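PDB 5U5N: HTPA Reductase from Selaginella moellendorffii, which probably catalyses the NAD(P)H-dependent reduction of 4-hydroxytetrahydrodipicolinate to tetrahydrodipicolinate in lysine biosynthesis, and binds NAD. Local coordinates for residues 44-49 / 53-58; 74-79 / 249-254; 134-139 / 174-179; 206-211 / 215-220. All coordinates share one frame; numbering follows the deposited sequence.

How the contacts relate
From the N terminus, contact 1 comes first and closes a hairpin with three residues between its segments. Contact 2 then opens at strand 76-79 and closes on helix 241-259, with 169 residues between its segments, tying the parallel sheet of the N-terminal, nucleotide-binding part to a helix from the C-terminal part of the chain. Inside that long excursion lie contacts 3 and 4, one after the other and without crossing. Contact 3 joins helices 131-146 and 171-182; contact 4, closing a loop as short as that of contact 1, folds residues 206-211 onto strand 215-223. These two touch, Val176 CG1 lying 3.4 Å from Tyr220 CE2. Contact 1 stands far from both, its centre about 38 Å from that of contact 3.

Contact 1 of 4, residues 44-49 / 53-58; sequences KRVVIG and VDVREV
Lys44 pairs with Val55 and Val46 with Val53 through four backbone hydrogen bonds, two to each antiparallel hydrogen-bonded pair. The two accepted by strand 44-48 are short: Val55 N to Lys44 O and Val53 N to Val46 O are both 2.7 Å, each donor approaching nearly along the C=O axis. Arg45, which faces Asp54 in the non-hydrogen-bonded pair between them, adds a CA-H...O contact, with 3.3 Å from Arg45 CA to Val53 O.

Apolar contacts gather on the face that carries Lys44, Val46, Val53 and Val55. Val46 CG2, set between its backbone N and carbonyl carbon, meets Val53 CB and Val55 CG2, each at 3.8 Å. Lys44 runs alongside Val55, its CG 3.8 Å from Val55 CB, then bends at chi3 and chi4 so that NZ reaches Gly42 O. Ile48 CG1 lies 4.0 Å from Val53 CG2, and Ile48 also packs on helix 15-27.

On the other face a salt bridge within the second strand joins Asp54 OD2 to Arg56 NH1 at 3.5 Å; Arg56 also pairs with Glu60 and Glu67. Val55 packs near the NAD-binding Asp11. The arrangement is a beta hairpin, with strand 44-48 at the edge of a small mixed sheet beside the nucleotide site.

Contact 2 of 4, residues 74-79 / 249-254; sequences NVIVVD and DAVLFL
Ile76 and Val78 meet Val251 and Leu254 with no ring on either side; the flat group involved is the peptide of Val251, whose carbonyl O has Ile76 CD1 at 3.9 Å. The one ring nearby, Phe253, belongs to another side of the helix, where it packs edge-to-face with Tyr267.

This is helix-on-sheet packing in a Rossmann-like fold. Strand 76-79 runs between strands 7-10 and 100-102 of the parallel sheet, and helix 241-259, from the C-terminal part of the chain, packs against it. The two short axes run roughly antiparallel at 151° and approach to 10.0 Å. Val251 also touches Val7 and Val101 on the flanking strands, and Leu254 touches Val101, so the helix spans three strands.

All four residues are buried; the side chains that meet are all apolar, and no hydrogen bond crosses. Ile76 splits its two branches: CG1, at chi1 -71° beside the backbone N, leads CD1 out to the helix backbone, while CG2 faces Val251 CG2 at 4.3 Å and Leu254 CD2 at 4.4 Å. These looser approaches contrast with that of Val78, whose side chain crosses Val251 at about a right angle. There the methyls come closest, Val78 CG2 standing 3.7 Å from Val251 CG2.

Contact 3 of 4, residues 134-139 / 174-179; sequences VAFVAA and LAVISS
Val137 faces Ala175 and Val176 where helices 131-146 and 171-182 run side by side, their short axes 9.5 Å apart and inclined at 23°. From CB of Val137 the side chain forks. CG1, anti to the backbone N (chi1 166°), goes to Ala175, with 4.1 Å between Val137 CG1 and Ala175 CB. CG2, beside the backbone N, meets Val176 CG2 at 3.8 Å, the two valines crossing obliquely.

Val176 CG2 is shared, for Phe136 CE2 lies 4.1 Å from it. The Phe136 side chain crosses that of Val176 at about a right angle, and its methyl partner comes at the ring obliquely. The other Val176 methyl, CG1, turns to the ring of Tyr220 of strand 215-223, which Phe136 CE2 also approaches. Beyond this contact Phe136 meets the ring of His235 and packs on Phe231 of the second subunit, while Ala135 and Ala138 pack on Phe147 of that subunit. The first helix thus has one side on its neighbour helix and another at the dimer interface.

Beside the methyl contacts a water bridges the helices. It donates to Val137 O at 2.7 Å and, weakly, to Ala175 O at 3.1 Å, and it hydrogen-bonds Ser179 OG at 2.9 Å. Ala175 O also accepts the helical bond from Ser179 N.

No direct hydrogen bond joins the two segments: direct contacts between them are apolar, while the water, gripped by two backbone carbonyls and Ser179 OG, supplies the directional polar link that methyl groups cannot.

Contact 4 of 4, residues 206-211 / 215-220; sequences GVPEQH and HAFHTY
The loop 206-211, which follows helix 198-203, doubles back on the first residues of strand 215-223, and Val207 carries most of the contact by spreading its methyls over two rings. With chi1 at 175°, CG1 is trans to the main-chain nitrogen and stands over a face of His215, offset toward the ring's rim and 3.8 Å from its centroid. CG2 is left for Phe217, over the centre of a face and 3.6 Å from that ring's centroid. Both are CH-pi contacts. Pro208 adds to the cover of Phe217, its CD 4.1 Å from Phe217 CZ.

Strand 215-223 is an inner strand of the mixed sheet of the C-terminal domain, between strands 155-162 and 229-238. The loop packs on both neighbours, Val207 on Ser161 and Pro208 and His211 on Cys238.

One hydrogen bond crosses the contact: His215 ND1 donates to His211 O at 2.8 Å. It is bent, 140° at the hydrogen, with the oxygen near the ring edge but 19° out of its plane. NE2 of the same ring bonds Ser161 OG, so both ring nitrogens are held. With an alanine here, His211 O would probably lose its side-chain donor and Val207 CG1 the ring face under it. The loop's own turn is closed by His211 N to Pro208 O at 2.9 Å.

Contact 1 of 4, residues 44-49 / 53-58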
loop_
_atom_site.group_PDB
_atom_site.type_symbol
_atom_site.label_atom_id
_atom_site.label_comp_id
_atom_site.label_asym_id
_atom_site.label_seq_id
_atom_site.Cartn_x
_atom_site.Cartn_y
_atom_site.Cartn_z
ATOM N N LYS A 44 -24.659 -8.810 37.309
ATOM C CA LYS A 44 -24.067 -7.615 37.915
ATOM C C LYS A 44 -24.430 -6.346 37.134
ATOM O O LYS A 44 -24.960 -6.425 36.038
ATOM C CB LYS A 44 -22.534 -7.750 37.981
ATOM C CG LYS A 44 -21.886 -8.187 36.659
ATOM C CD LYS A 44 -20.414 -8.434 36.829
ATOM C CE LYS A 44 -20.095 -9.722 37.582
ATOM N NZ LYS A 44 -20.252 -10.946 36.742
ATOM N N ARG A 45 -24.122 -5.198 37.727
ATOM C CA ARG A 45 -24.323 -3.887 37.129
ATOM C C ARG A 45 -22.940 -3.302 36.904
ATOM O O ARG A 45 -22.181 -3.137 37.853
ATOM C CB ARG A 45 -25.102 -2.935 38.067
ATOM C CG ARG A 45 -26.623 -2.980 38.029
ATOM C CD ARG A 45 -27.234 -2.314 39.278
ATOM N NE ARG A 45 -26.938 -3.063 40.531
ATOM C CZ ARG A 45 -27.156 -2.644 41.773
ATOM N NH1 ARG A 45 -27.714 -1.454 42.019
ATOM N NH2 ARG A 45 -26.829 -3.439 42.799
ATOM N N VAL A 46 -22.617 -2.987 35.650
ATOM C CA VAL A 46 -21.341 -2.323 35.328
ATOM C C VAL A 46 -21.603 -0.938 34.753
ATOM O O VAL A 46 -22.653 -0.703 34.145
ATOM C CB VAL A 46 -20.475 -3.148 34.355
ATOM C CG1 VAL A 46 -20.157 -4.517 34.931
ATOM C CG2 VAL A 46 -21.118 -3.328 32.996
ATOM N N VAL A 47 -20.645 -0.023 34.928
ATOM C CA VAL A 47 -20.737 1.314 34.337
ATOM C C VAL A 47 -19.858 1.387 33.085
ATOM O O VAL A 47 -18.667 1.176 33.173
ATOM C CB VAL A 47 -20.315 2.419 35.327
ATOM C CG1 VAL A 47 -20.798 3.771 34.812
ATOM C CG2 VAL A 47 -20.876 2.157 36.723
ATOM N N ILE A 48 -20.465 1.652 31.931
ATOM C CA ILE A 48 -19.744 1.896 30.657
ATOM C C ILE A 48 -19.960 3.360 30.299
ATOM O O ILE A 48 -21.045 3.747 29.895
ATOM C CB ILE A 48 -20.251 1.004 29.494
ATOM C CG1 ILE A 48 -20.092 -0.499 29.802
ATOM C CG2 ILE A 48 -19.541 1.325 28.156
ATOM C CD1 ILE A 48 -18.717 -0.891 30.303
ATOM N N GLY A 49 -18.920 4.175 30.448
ATOM C CA GLY A 49 -19.079 5.626 30.354
ATOM C C GLY A 49 -19.954 6.079 31.508
ATOM O O GLY A 49 -19.621 5.812 32.665
ATOM N N VAL A 53 -24.965 -0.786 32.812
ATOM C CA VAL A 53 -25.400 -1.984 32.079
ATOM C C VAL A 53 -25.727 -3.112 33.056
ATOM O O VAL A 53 -24.895 -3.504 33.867
ATOM C CB VAL A 53 -24.337 -2.481 31.063
ATOM C CG1 VAL A 53 -24.826 -3.704 30.301
ATOM C CG2 VAL A 53 -23.986 -1.375 30.063
ATOM N N ASP A 54 -26.939 -3.624 32.929
ATOM C CA ASP A 54 -27.420 -4.804 33.642
ATOM C C ASP A 54 -26.869 -6.067 32.949
ATOM O O ASP A 54 -27.347 -6.467 31.898
ATOM C CB ASP A 54 -28.948 -4.767 33.595
ATOM C CG ASP A 54 -29.610 -5.787 34.474
ATOM O OD1 ASP A 54 -28.930 -6.508 35.232
ATOM O OD2 ASP A 54 -30.865 -5.856 34.423
ATOM N N VAL A 55 -25.835 -6.665 33.533
ATOM C CA VAL A 55 -25.213 -7.858 32.980
ATOM C C VAL A 55 -25.952 -9.114 33.539
ATOM O O VAL A 55 -26.062 -9.304 34.756
ATOM C CB VAL A 55 -23.710 -7.870 33.297
ATOM C CG1 VAL A 55 -23.057 -9.138 32.769
ATOM C CG2 VAL A 55 -23.045 -6.610 32.710
ATOM N N ARG A 56 -26.463 -9.939 32.630
ATOM C CA ARG A 56 -27.337 -11.033 32.971
ATOM C C ARG A 56 -26.634 -12.324 32.581
ATOM O O ARG A 56 -25.812 -12.352 31.663
ATOM C CB ARG A 56 -28.669 -10.892 32.236
ATOM C CG ARG A 56 -29.356 -9.540 32.442
ATOM C CD ARG A 56 -30.142 -9.481 33.752
ATOM N NE ARG A 56 -31.445 -10.161 33.622
ATOM C CZ ARG A 56 -32.559 -9.622 33.100
ATOM N NH1 ARG A 56 -32.608 -8.353 32.688
ATOM N NH2 ARG A 56 -33.647 -10.368 32.981
ATOM N N GLU A 57 -26.976 -13.390 33.291
ATOM C CA GLU A 57 -26.406 -14.709 33.056
ATOM C C GLU A 57 -26.925 -15.229 31.735
ATOM O O GLU A 57 -28.036 -14.919 31.325
ATOM C CB GLU A 57 -26.764 -15.678 34.200
ATOM C CG GLU A 57 -26.202 -15.261 35.560
ATOM C CD GLU A 57 -26.585 -16.192 36.703
ATOM O OE1 GLU A 57 -27.080 -17.323 36.452
ATOM O OE2 GLU A 57 -26.382 -15.805 37.881
ATOM N N VAL A 58 -26.104 -16.020 31.058
ATOM C CA VAL A 58 -26.485 -16.527 29.741
ATOM C C VAL A 58 -27.675 -17.496 29.796
ATOM O O VAL A 58 -28.393 -17.634 28.820
ATOM C CB VAL A 58 -25.297 -17.147 28.968
ATOM C CG1 VAL A 58 -24.854 -18.484 29.563
ATOM C CG2 VAL A 58 -25.649 -17.251 27.489
#

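Contact 2 of 4, residues 74-79 / 249-254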
loop_
_atom_site.group_PDB
_atom_site.type_symbol
_atom_site.label_atom_id
_atom_site.label_comp_id
_atom_site.label_asym_id
_atom_site.label_seq_id
_atom_site.Cartn_x
_atom_site.Cartn_y
_atom_site.Cartn_z
ATOM N N ASN A 74 -34.497 -2.156 16.885
ATOM C CA ASN A 74 -33.474 -2.083 15.848
ATOM C C ASN A 74 -32.098 -2.491 16.319
ATOM O O ASN A 74 -31.110 -2.233 15.609
ATOM C CB ASN A 74 -33.424 -0.669 15.282
ATOM C CG ASN A 74 -34.762 -0.215 14.790
ATOM O OD1 ASN A 74 -35.500 -0.977 14.143
ATOM N ND2 ASN A 74 -35.115 1.027 15.124
ATOM N N VAL A 75 -32.014 -3.128 17.486
ATOM C CA VAL A 75 -30.749 -3.498 18.073
ATOM C C VAL A 75 -29.900 -4.354 17.128
ATOM O O VAL A 75 -30.431 -5.180 16.384
ATOM C CB VAL A 75 -30.926 -4.251 19.408
ATOM C CG1 VAL A 75 -31.583 -5.596 19.186
ATOM C CG2 VAL A 75 -29.588 -4.397 20.121
ATOM N N ILE A 76 -28.593 -4.107 17.171
ATOM C CA ILE A 76 -27.597 -4.948 16.555
ATOM C C ILE A 76 -26.769 -5.471 17.682
ATOM O O ILE A 76 -26.351 -4.704 18.530
ATOM C CB ILE A 76 -26.686 -4.112 15.599
ATOM C CG1 ILE A 76 -27.484 -3.723 14.367
ATOM C CG2 ILE A 76 -25.431 -4.904 15.226
ATOM C CD1 ILE A 76 -26.811 -2.731 13.452
ATOM N N VAL A 77 -26.495 -6.753 17.666
ATOM C CA VAL A 77 -25.677 -7.386 18.689
ATOM C C VAL A 77 -24.213 -7.409 18.244
ATOM O O VAL A 77 -23.922 -7.718 17.105
ATOM C CB VAL A 77 -26.148 -8.812 18.970
ATOM C CG1 VAL A 77 -25.218 -9.504 19.951
ATOM C CG2 VAL A 77 -27.585 -8.816 19.493
ATOM N N VAL A 78 -23.317 -7.069 19.164
ATOM C CA VAL A 78 -21.897 -7.240 18.999
ATOM C C VAL A 78 -21.430 -8.344 19.933
ATOM O O VAL A 78 -21.613 -8.214 21.166
ATOM C CB VAL A 78 -21.184 -5.949 19.377
ATOM C CG1 VAL A 78 -19.688 -6.151 19.354
ATOM C CG2 VAL A 78 -21.573 -4.838 18.392
ATOM N N ASP A 79 -20.878 -9.428 19.360
ATOM C CA ASP A 79 -20.421 -10.593 20.089
ATOM C C ASP A 79 -18.894 -10.664 20.162
ATOM O O ASP A 79 -18.238 -10.908 19.149
ATOM C CB ASP A 79 -20.987 -11.860 19.449
ATOM C CG ASP A 79 -20.839 -13.089 20.324
ATOM O OD1 ASP A 79 -19.711 -13.569 20.458
ATOM O OD2 ASP A 79 -21.870 -13.593 20.898
ATOM N N ASP A 249 -17.405 1.054 13.445
ATOM C CA ASP A 249 -17.594 1.231 11.997
ATOM C C ASP A 249 -18.404 0.103 11.380
ATOM O O ASP A 249 -19.251 0.342 10.527
ATOM C CB ASP A 249 -16.259 1.324 11.292
ATOM C CG ASP A 249 -15.401 2.477 11.818
ATOM O OD1 ASP A 249 -15.959 3.524 12.279
ATOM O OD2 ASP A 249 -14.143 2.320 11.748
ATOM N N ALA A 250 -18.141 -1.123 11.819
ATOM C CA ALA A 250 -18.887 -2.262 11.316
ATOM C C ALA A 250 -20.373 -2.078 11.665
ATOM O O ALA A 250 -21.239 -2.320 10.838
ATOM C CB ALA A 250 -18.324 -3.583 11.885
ATOM N N VAL A 251 -20.661 -1.612 12.872
ATOM C CA VAL A 251 -22.061 -1.463 13.334
ATOM C C VAL A 251 -22.742 -0.360 12.517
ATOM O O VAL A 251 -23.899 -0.492 12.145
ATOM C CB VAL A 251 -22.124 -1.140 14.835
ATOM C CG1 VAL A 251 -23.448 -0.478 15.236
ATOM C CG2 VAL A 251 -21.907 -2.399 15.650
ATOM N N LEU A 252 -22.009 0.711 12.253
ATOM C CA LEU A 252 -22.522 1.808 11.432
ATOM C C LEU A 252 -22.829 1.351 10.012
ATOM O O LEU A 252 -23.857 1.677 9.471
ATOM C CB LEU A 252 -21.530 2.955 11.388
ATOM C CG LEU A 252 -21.333 3.766 12.660
ATOM C CD1 LEU A 252 -20.276 4.815 12.436
ATOM C CD2 LEU A 252 -22.638 4.402 13.127
ATOM N N PHE A 253 -21.922 0.575 9.425
ATOM C CA PHE A 253 -22.150 -0.010 8.113
ATOM C C PHE A 253 -23.357 -0.941 8.098
ATOM O O PHE A 253 -24.236 -0.784 7.261
ATOM C CB PHE A 253 -20.880 -0.707 7.628
ATOM C CG PHE A 253 -21.011 -1.403 6.296
ATOM C CD1 PHE A 253 -20.830 -0.722 5.098
ATOM C CD2 PHE A 253 -21.330 -2.754 6.251
ATOM C CE1 PHE A 253 -20.938 -1.378 3.889
ATOM C CE2 PHE A 253 -21.426 -3.415 5.029
ATOM C CZ PHE A 253 -21.225 -2.735 3.854
ATOM N N LEU A 254 -23.431 -1.886 9.032
ATOM C CA LEU A 254 -24.544 -2.867 9.045
ATOM C C LEU A 254 -25.895 -2.166 9.270
ATOM O O LEU A 254 -26.897 -2.488 8.652
ATOM C CB LEU A 254 -24.311 -3.972 10.096
ATOM C CG LEU A 254 -25.174 -5.228 9.971
ATOM C CD1 LEU A 254 -24.980 -5.904 8.621
ATOM C CD2 LEU A 254 -24.893 -6.219 11.108
#

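Contact 3 of 4, residues 134-139 / 174-179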
loop_
_atom_site.group_PDB
_atom_site.type_symbol
_atom_site.label_atom_id
_atom_site.label_comp_id
_atom_site.label_asym_id
_atom_site.label_seq_id
_atom_site.Cartn_x
_atom_site.Cartn_y
_atom_site.Cartn_z
ATOM N N VAL A 134 -6.710 -4.459 7.975
ATOM C CA VAL A 134 -7.377 -5.200 6.902
ATOM C C VAL A 134 -7.179 -4.489 5.534
ATOM O O VAL A 134 -6.963 -5.165 4.509
ATOM C CB VAL A 134 -8.886 -5.389 7.163
ATOM C CG1 VAL A 134 -9.605 -5.962 5.944
ATOM C CG2 VAL A 134 -9.106 -6.282 8.376
ATOM N N ALA A 135 -7.297 -3.158 5.523
ATOM C CA ALA A 135 -7.152 -2.386 4.275
ATOM C C ALA A 135 -5.765 -2.511 3.663
ATOM O O ALA A 135 -5.645 -2.606 2.414
ATOM C CB ALA A 135 -7.484 -0.908 4.497
ATOM N N PHE A 136 -4.739 -2.467 4.519
ATOM C CA PHE A 136 -3.351 -2.605 4.088
ATOM C C PHE A 136 -3.094 -3.985 3.504
ATOM O O PHE A 136 -2.474 -4.113 2.444
ATOM C CB PHE A 136 -2.379 -2.380 5.252
ATOM C CG PHE A 136 -0.981 -2.804 4.950
ATOM C CD1 PHE A 136 -0.262 -2.116 3.948
ATOM C CD2 PHE A 136 -0.371 -3.874 5.616
ATOM C CE1 PHE A 136 1.039 -2.486 3.621
ATOM C CE2 PHE A 136 0.949 -4.231 5.302
ATOM C CZ PHE A 136 1.648 -3.541 4.289
ATOM N N VAL A 137 -3.576 -5.009 4.211
ATOM C CA VAL A 137 -3.440 -6.391 3.770
ATOM C C VAL A 137 -4.055 -6.552 2.393
ATOM O O VAL A 137 -3.441 -7.164 1.502
ATOM C CB VAL A 137 -4.066 -7.387 4.778
ATOM C CG1 VAL A 137 -4.242 -8.784 4.176
ATOM C CG2 VAL A 137 -3.182 -7.472 6.003
ATOM N N ALA A 138 -5.229 -5.981 2.204
ATOM C CA ALA A 138 -5.992 -6.272 1.009
ATOM C C ALA A 138 -5.485 -5.479 -0.190
ATOM O O ALA A 138 -5.658 -5.919 -1.362
ATOM C CB ALA A 138 -7.458 -6.007 1.231
ATOM N N ALA A 139 -4.863 -4.332 0.113
ATOM C CA ALA A 139 -4.205 -3.512 -0.899
ATOM C C ALA A 139 -3.023 -4.267 -1.435
ATOM O O ALA A 139 -2.922 -4.449 -2.659
ATOM C CB ALA A 139 -3.732 -2.195 -0.304
ATOM N N LEU A 174 1.256 -13.698 7.571
ATOM C CA LEU A 174 1.225 -14.753 6.563
ATOM C C LEU A 174 0.514 -14.318 5.311
ATOM O O LEU A 174 0.911 -14.708 4.220
ATOM C CB LEU A 174 0.531 -16.019 7.083
ATOM C CG LEU A 174 1.179 -16.800 8.221
ATOM C CD1 LEU A 174 0.271 -17.964 8.563
ATOM C CD2 LEU A 174 2.562 -17.268 7.795
ATOM N N ALA A 175 -0.574 -13.577 5.467
ATOM C CA ALA A 175 -1.322 -13.110 4.303
ATOM C C ALA A 175 -0.496 -12.075 3.502
ATOM O O ALA A 175 -0.500 -12.081 2.268
ATOM C CB ALA A 175 -2.659 -12.525 4.719
ATOM N N VAL A 176 0.231 -11.219 4.196
ATOM C CA VAL A 176 1.073 -10.234 3.508
ATOM C C VAL A 176 2.242 -10.955 2.800
ATOM O O VAL A 176 2.493 -10.690 1.618
ATOM C CB VAL A 176 1.544 -9.108 4.457
ATOM C CG1 VAL A 176 2.589 -8.207 3.778
ATOM C CG2 VAL A 176 0.354 -8.282 4.925
ATOM N N ILE A 177 2.905 -11.887 3.488
ATOM C CA ILE A 177 3.974 -12.708 2.882
ATOM C C ILE A 177 3.470 -13.408 1.635
ATOM O O ILE A 177 4.131 -13.406 0.610
ATOM C CB ILE A 177 4.553 -13.714 3.872
ATOM C CG1 ILE A 177 5.378 -12.986 4.928
ATOM C CG2 ILE A 177 5.440 -14.721 3.173
ATOM C CD1 ILE A 177 5.375 -13.669 6.275
ATOM N N SER A 178 2.273 -13.966 1.703
ATOM C CA SER A 178 1.686 -14.568 0.517
ATOM C C SER A 178 1.576 -13.611 -0.705
ATOM O O SER A 178 1.701 -14.022 -1.861
ATOM C CB SER A 178 0.322 -15.130 0.853
ATOM O OG SER A 178 -0.424 -15.234 -0.336
ATOM N N SER A 179 1.245 -12.360 -0.447
ATOM C CA SER A 179 1.203 -11.345 -1.500
ATOM C C SER A 179 2.618 -11.055 -1.972
ATOM O O SER A 179 2.852 -10.993 -3.161
ATOM C CB SER A 179 0.499 -10.062 -1.025
ATOM O OG SER A 179 -0.871 -10.364 -0.880
HETATM O O HOH W 1 -1.999 -9.442 1.578
#

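Contact 4 of 4, residues 206-211 / 215-220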
loop_
_atom_site.group_PDB
_atom_site.type_symbol
_atom_site.label_atom_id
_atom_site.label_comp_id
_atom_site.label_asym_id
_atom_site.label_seq_id
_atom_site.Cartn_x
_atom_site.Cartn_y
_atom_site.Cartn_z
ATOM N N GLY A 206 10.149 -0.764 19.265
ATOM C CA GLY A 206 9.477 0.442 19.749
ATOM C C GLY A 206 8.200 0.208 20.553
ATOM O O GLY A 206 7.419 1.142 20.735
ATOM N N VAL A 207 7.986 -1.011 21.052
ATOM C CA VAL A 207 6.760 -1.325 21.767
ATOM C C VAL A 207 6.812 -0.606 23.108
ATOM O O VAL A 207 7.821 -0.732 23.801
ATOM C CB VAL A 207 6.576 -2.840 21.988
ATOM C CG1 VAL A 207 5.320 -3.129 22.851
ATOM C CG2 VAL A 207 6.470 -3.575 20.658
ATOM N N PRO A 208 5.769 0.187 23.458
ATOM C CA PRO A 208 5.771 0.833 24.783
ATOM C C PRO A 208 5.653 -0.167 25.921
ATOM O O PRO A 208 4.969 -1.191 25.766
ATOM C CB PRO A 208 4.517 1.724 24.758
ATOM C CG PRO A 208 4.242 1.950 23.320
ATOM C CD PRO A 208 4.659 0.682 22.625
ATOM N N GLU A 209 6.278 0.163 27.054
ATOM C CA GLU A 209 6.415 -0.763 28.176
ATOM C C GLU A 209 5.049 -1.237 28.676
ATOM O O GLU A 209 4.898 -2.401 29.007
ATOM C CB GLU A 209 7.219 -0.076 29.280
ATOM C CG GLU A 209 7.550 -0.889 30.525
ATOM C CD GLU A 209 8.320 -0.049 31.558
ATOM O OE1 GLU A 209 8.544 1.170 31.319
ATOM O OE2 GLU A 209 8.715 -0.585 32.627
ATOM N N GLN A 210 4.055 -0.347 28.687
ATOM C CA GLN A 210 2.705 -0.713 29.145
ATOM C C GLN A 210 1.979 -1.702 28.209
ATOM O O GLN A 210 1.045 -2.382 28.640
ATOM C CB GLN A 210 1.847 0.551 29.366
ATOM C CG GLN A 210 1.308 1.199 28.105
ATOM C CD GLN A 210 1.238 2.711 28.159
ATOM O OE1 GLN A 210 0.350 3.275 28.811
ATOM N NE2 GLN A 210 2.184 3.378 27.452
ATOM N N HIS A 211 2.419 -1.790 26.946
ATOM C CA HIS A 211 1.756 -2.646 25.965
ATOM C C HIS A 211 2.474 -3.963 25.619
ATOM O O HIS A 211 2.119 -4.623 24.627
ATOM C CB HIS A 211 1.500 -1.838 24.718
ATOM C CG HIS A 211 0.552 -0.705 24.929
ATOM N ND1 HIS A 211 -0.774 -0.901 25.253
ATOM C CD2 HIS A 211 0.724 0.633 24.816
ATOM C CE1 HIS A 211 -1.372 0.274 25.360
ATOM N NE2 HIS A 211 -0.482 1.220 25.100
ATOM N N HIS A 215 -0.020 -6.371 22.098
ATOM C CA HIS A 215 0.439 -5.618 20.936
ATOM C C HIS A 215 0.625 -6.508 19.727
ATOM O O HIS A 215 0.733 -7.717 19.849
ATOM C CB HIS A 215 1.730 -4.841 21.264
ATOM C CG HIS A 215 2.949 -5.701 21.422
ATOM N ND1 HIS A 215 3.345 -6.226 22.637
ATOM C CD2 HIS A 215 3.844 -6.145 20.510
ATOM C CE1 HIS A 215 4.438 -6.945 22.460
ATOM N NE2 HIS A 215 4.763 -6.909 21.183
ATOM N N ALA A 216 0.693 -5.873 18.549
ATOM C CA ALA A 216 0.981 -6.560 17.291
ATOM C C ALA A 216 1.736 -5.632 16.323
ATOM O O ALA A 216 1.141 -4.784 15.616
ATOM C CB ALA A 216 -0.286 -7.105 16.667
ATOM N N PHE A 217 3.062 -5.761 16.354
ATOM C CA PHE A 217 3.974 -4.929 15.574
ATOM C C PHE A 217 4.536 -5.807 14.486
ATOM O O PHE A 217 5.055 -6.907 14.776
ATOM C CB PHE A 217 5.113 -4.399 16.449
ATOM C CG PHE A 217 4.753 -3.174 17.298
ATOM C CD1 PHE A 217 3.504 -3.056 17.954
ATOM C CD2 PHE A 217 5.699 -2.168 17.515
ATOM C CE1 PHE A 217 3.213 -1.952 18.743
ATOM C CE2 PHE A 217 5.405 -1.071 18.298
ATOM C CZ PHE A 217 4.162 -0.961 18.913
ATOM N N HIS A 218 4.412 -5.347 13.240
ATOM C CA HIS A 218 4.971 -5.999 12.063
ATOM C C HIS A 218 5.874 -5.019 11.259
ATOM O O HIS A 218 5.552 -3.841 11.136
ATOM C CB HIS A 218 3.847 -6.439 11.135
ATOM C CG HIS A 218 2.809 -7.300 11.784
ATOM N ND1 HIS A 218 1.828 -6.786 12.595
ATOM C CD2 HIS A 218 2.600 -8.636 11.734
ATOM C CE1 HIS A 218 1.063 -7.774 13.027
ATOM N NE2 HIS A 218 1.512 -8.909 12.519
ATOM N N THR A 219 6.978 -5.546 10.739
ATOM C CA THR A 219 7.934 -4.839 9.893
ATOM C C THR A 219 8.291 -5.749 8.717
ATOM O O THR A 219 8.728 -6.896 8.925
ATOM C CB THR A 219 9.236 -4.524 10.654
ATOM O OG1 THR A 219 8.956 -3.674 11.769
ATOM C CG2 THR A 219 10.247 -3.799 9.747
ATOM N N TYR A 220 8.112 -5.248 7.498
ATOM C CA TYR A 220 8.474 -5.931 6.268
ATOM C C TYR A 220 9.549 -5.079 5.565
ATOM O O TYR A 220 9.319 -3.875 5.306
ATOM C CB TYR A 220 7.260 -6.081 5.352
ATOM C CG TYR A 220 6.010 -6.601 6.025
ATOM C CD1 TYR A 220 5.162 -5.758 6.730
ATOM C CD2 TYR A 220 5.674 -7.958 5.962
ATOM C CE1 TYR A 220 4.017 -6.249 7.358
ATOM C CE2 TYR A 220 4.528 -8.454 6.596
ATOM C CZ TYR A 220 3.717 -7.591 7.280
ATOM O OH TYR A 220 2.603 -8.071 7.894
#